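PDB 5N4B: dual function macrocyclase-peptidase POPB from Galerina marginata, which cleaves peptides after prolyl residues and joins a processed precursor peptide into a macrocycle during biosynthesis of the amanitin toxins. Local coordinates for residues W96-N101 with V109-K114. The protein carries 1 engineered substitution. Sequence-based numbering, arbitrary orientation. Where two conformers were deposited one is given.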
loop_
_atom_site.group_PDB
_atom_site.type_symbol
_atom_site.label_atom_id
_atom_site.label_comp_id
_atom_site.label_asym_id
_atom_site.label_seq_id
_atom_site.Cartn_x
_atom_site.Cartn_y
_atom_site.Cartn_z
ATOM N N TRP A 96 14.756 18.620 -14.937
ATOM C CA TRP A 96 14.511 17.348 -14.294
ATOM C C TRP A 96 14.157 17.566 -12.829
ATOM O O TRP A 96 14.780 18.381 -12.134
ATOM C CB TRP A 96 15.786 16.503 -14.413
ATOM C CG TRP A 96 16.173 16.105 -15.771
ATOM C CD1 TRP A 96 16.860 16.849 -16.649
ATOM C CD2 TRP A 96 15.920 14.864 -16.390
ATOM N NE1 TRP A 96 17.066 16.132 -17.816
ATOM C CE2 TRP A 96 16.492 14.903 -17.662
ATOM C CE3 TRP A 96 15.249 13.707 -16.002
ATOM C CZ2 TRP A 96 16.436 13.819 -18.535
ATOM C CZ3 TRP A 96 15.179 12.641 -16.892
ATOM C CH2 TRP A 96 15.785 12.706 -18.122
ATOM N N TYR A 97 13.182 16.810 -12.355
ATOM C CA TYR A 97 12.653 16.973 -11.004
ATOM C C TYR A 97 12.654 15.623 -10.299
ATOM O O TYR A 97 12.301 14.602 -10.894
ATOM C CB TYR A 97 11.225 17.508 -11.074
ATOM C CG TYR A 97 11.073 18.878 -11.642
ATOM C CD1 TYR A 97 11.285 19.129 -13.013
ATOM C CD2 TYR A 97 10.730 19.939 -10.827
ATOM C CE1 TYR A 97 11.124 20.419 -13.540
ATOM C CE2 TYR A 97 10.549 21.214 -11.353
ATOM C CZ TYR A 97 10.759 21.429 -12.716
ATOM O OH TYR A 97 10.574 22.706 -13.229
ATOM N N TRP A 98 13.012 15.608 -9.024
ATOM C CA TRP A 98 13.103 14.361 -8.291
ATOM C C TRP A 98 12.935 14.655 -6.805
ATOM O O TRP A 98 13.210 15.766 -6.330
ATOM C CB TRP A 98 14.460 13.650 -8.538
ATOM C CG TRP A 98 15.637 14.351 -7.982
ATOM C CD1 TRP A 98 16.253 14.093 -6.778
ATOM C CD2 TRP A 98 16.357 15.448 -8.569
ATOM N NE1 TRP A 98 17.296 14.984 -6.581
ATOM C CE2 TRP A 98 17.377 15.821 -7.660
ATOM C CE3 TRP A 98 16.228 16.159 -9.749
ATOM C CZ2 TRP A 98 18.290 16.841 -7.935
ATOM C CZ3 TRP A 98 17.138 17.175 -10.012
ATOM C CH2 TRP A 98 18.124 17.515 -9.103
ATOM N N PHE A 99 12.526 13.636 -6.059
ATOM C CA PHE A 99 12.433 13.750 -4.598
ATOM C C PHE A 99 13.740 13.339 -3.944
ATOM O O PHE A 99 14.428 12.420 -4.380
ATOM C CB PHE A 99 11.286 12.884 -4.041
ATOM C CG PHE A 99 9.940 13.439 -4.337
ATOM C CD1 PHE A 99 9.390 14.414 -3.525
ATOM C CD2 PHE A 99 9.229 12.973 -5.421
ATOM C CE1 PHE A 99 8.143 14.927 -3.802
ATOM C CE2 PHE A 99 7.965 13.469 -5.675
ATOM C CZ PHE A 99 7.433 14.451 -4.858
ATOM N N TYR A 100 14.063 14.053 -2.875
ATOM C CA TYR A 100 15.295 13.877 -2.117
ATOM C C TYR A 100 15.005 14.014 -0.634
ATOM O O TYR A 100 14.339 14.970 -0.235
ATOM C CB TYR A 100 16.381 14.909 -2.526
ATOM C CG TYR A 100 17.657 14.878 -1.703
ATOM C CD1 TYR A 100 18.461 13.750 -1.673
ATOM C CD2 TYR A 100 18.012 15.933 -0.923
ATOM C CE1 TYR A 100 19.602 13.712 -0.910
ATOM C CE2 TYR A 100 19.175 15.907 -0.163
ATOM C CZ TYR A 100 19.926 14.773 -0.171
ATOM O OH TYR A 100 21.075 14.790 0.610
ATOM N N ASN A 101 15.467 13.051 0.171
ATOM C CA ASN A 101 15.376 13.075 1.629
ATOM C C ASN A 101 16.805 13.032 2.160
ATOM O O ASN A 101 17.570 12.133 1.813
ATOM C CB ASN A 101 14.581 11.863 2.106
ATOM C CG ASN A 101 14.132 11.989 3.535
ATOM O OD1 ASN A 101 14.945 12.253 4.423
ATOM N ND2 ASN A 101 12.835 11.828 3.772
ATOM N N VAL A 109 11.593 16.011 -0.262
ATOM C CA VAL A 109 11.521 17.331 -0.881
ATOM C C VAL A 109 11.718 17.209 -2.385
ATOM O O VAL A 109 12.613 16.504 -2.847
ATOM C CB VAL A 109 12.587 18.262 -0.280
ATOM C CG1 VAL A 109 12.567 19.612 -0.925
ATOM C CG2 VAL A 109 12.330 18.361 1.238
ATOM N N LEU A 110 10.879 17.908 -3.144
ATOM C CA LEU A 110 10.941 17.884 -4.594
ATOM C C LEU A 110 11.958 18.918 -5.066
ATOM O O LEU A 110 11.777 20.129 -4.874
ATOM C CB LEU A 110 9.562 18.141 -5.189
ATOM C CG LEU A 110 9.307 17.949 -6.666
ATOM C CD1 LEU A 110 9.824 16.568 -7.141
ATOM C CD2 LEU A 110 7.817 18.113 -6.979
ATOM N N TYR A 111 12.976 18.449 -5.751
ATOM C CA TYR A 111 14.068 19.236 -6.313
ATOM C C TYR A 111 13.908 19.403 -7.812
ATOM O O TYR A 111 13.324 18.551 -8.483
ATOM C CB TYR A 111 15.410 18.522 -6.057
ATOM C CG TYR A 111 16.069 18.906 -4.738
ATOM C CD1 TYR A 111 15.460 18.671 -3.538
ATOM C CD2 TYR A 111 17.268 19.526 -4.710
ATOM C CE1 TYR A 111 16.035 19.064 -2.321
ATOM C CE2 TYR A 111 17.862 19.894 -3.502
ATOM C CZ TYR A 111 17.212 19.669 -2.324
ATOM O OH TYR A 111 17.801 20.085 -1.136
ATOM N N ARG A 112 14.450 20.477 -8.250
ATOM C CA ARG A 112 14.569 20.795 -9.791
ATOM C C ARG A 112 15.997 21.093 -10.211
ATOM O O ARG A 112 16.766 21.761 -9.548
ATOM C CB ARG A 112 13.891 22.172 -9.939
ATOM C CG ARG A 112 13.921 22.795 -11.351
ATOM C CD ARG A 112 13.203 24.164 -11.439
ATOM N NE ARG A 112 13.261 24.721 -12.817
ATOM C CZ ARG A 112 14.268 25.460 -13.323
ATOM N NH1 ARG A 112 14.175 26.012 -14.541
ATOM N NH2 ARG A 112 15.363 25.654 -12.617
ATOM N N SER A 113 16.373 20.485 -11.295
ATOM C CA SER A 113 17.741 20.639 -11.756
ATOM C C SER A 113 18.058 22.105 -12.031
ATOM O O SER A 113 17.238 22.845 -12.562
ATOM C CB SER A 113 18.005 19.781 -13.009
ATOM O OG SER A 113 17.187 20.142 -14.112
ATOM N N LYS A 114 19.275 22.482 -11.662
ATOM C CA LYS A 114 19.768 23.819 -11.966
ATOM C C LYS A 114 19.861 24.036 -13.464
ATOM O O LYS A 114 19.546 25.125 -13.958
ATOM C CB LYS A 114 21.158 23.995 -11.334
ATOM C CG LYS A 114 21.148 23.986 -9.795
ATOM C CD LYS A 114 22.546 24.145 -9.242
ATOM C CE LYS A 114 22.614 24.004 -7.754
ATOM N NZ LYS A 114 22.111 25.213 -7.119
#
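Trp98 and Tyr111 face each other as a hydrogen-bonded pair and exchange two backbone bonds, with Tyr111 N to Trp98 O the straighter at 2.8 Å. Tyr100 and Val109 exchange two more. At the far end Ser113 N donates to Trp96 O, but the return bond goes to a side chain: Trp96 N meets Ser113 OG at 3.0 Å, nearly straight at 174°. On the face of Trp98, Tyr100 and Tyr111, Trp98 CG sits between the backbone N and the carbonyl carbon (chi1 68°), which folds the indole across toward the neighbouring strand. Its six-membered ring lies over Tyr111 CB, with Trp98 CE2 3.7 Å from that carbon. Tyr100 turns a ring edge to the Tyr111 face, T-shaped. This antiparallel hairpin supplies the two middle strands of a four-stranded beta-propeller blade, between strands 84-90 and 129-133. On the other face, Leu110 CD1 sits over the centre of the Phe99 ring, 3.8 Å from its centroid. Arg112 runs extended alongside Tyr97 and lays CG over that ring; Arg112 NE bonds only weakly to Tyr97 OH. Farther out, Tyr97 OH is hydrogen-bonded to Asp93, Asp125 holds Trp98 NE1, Asp126 holds Tyr111 OH, and Glu115 O also bonds Ser113 OG. Phe99 and Leu110 touch the bound peptide.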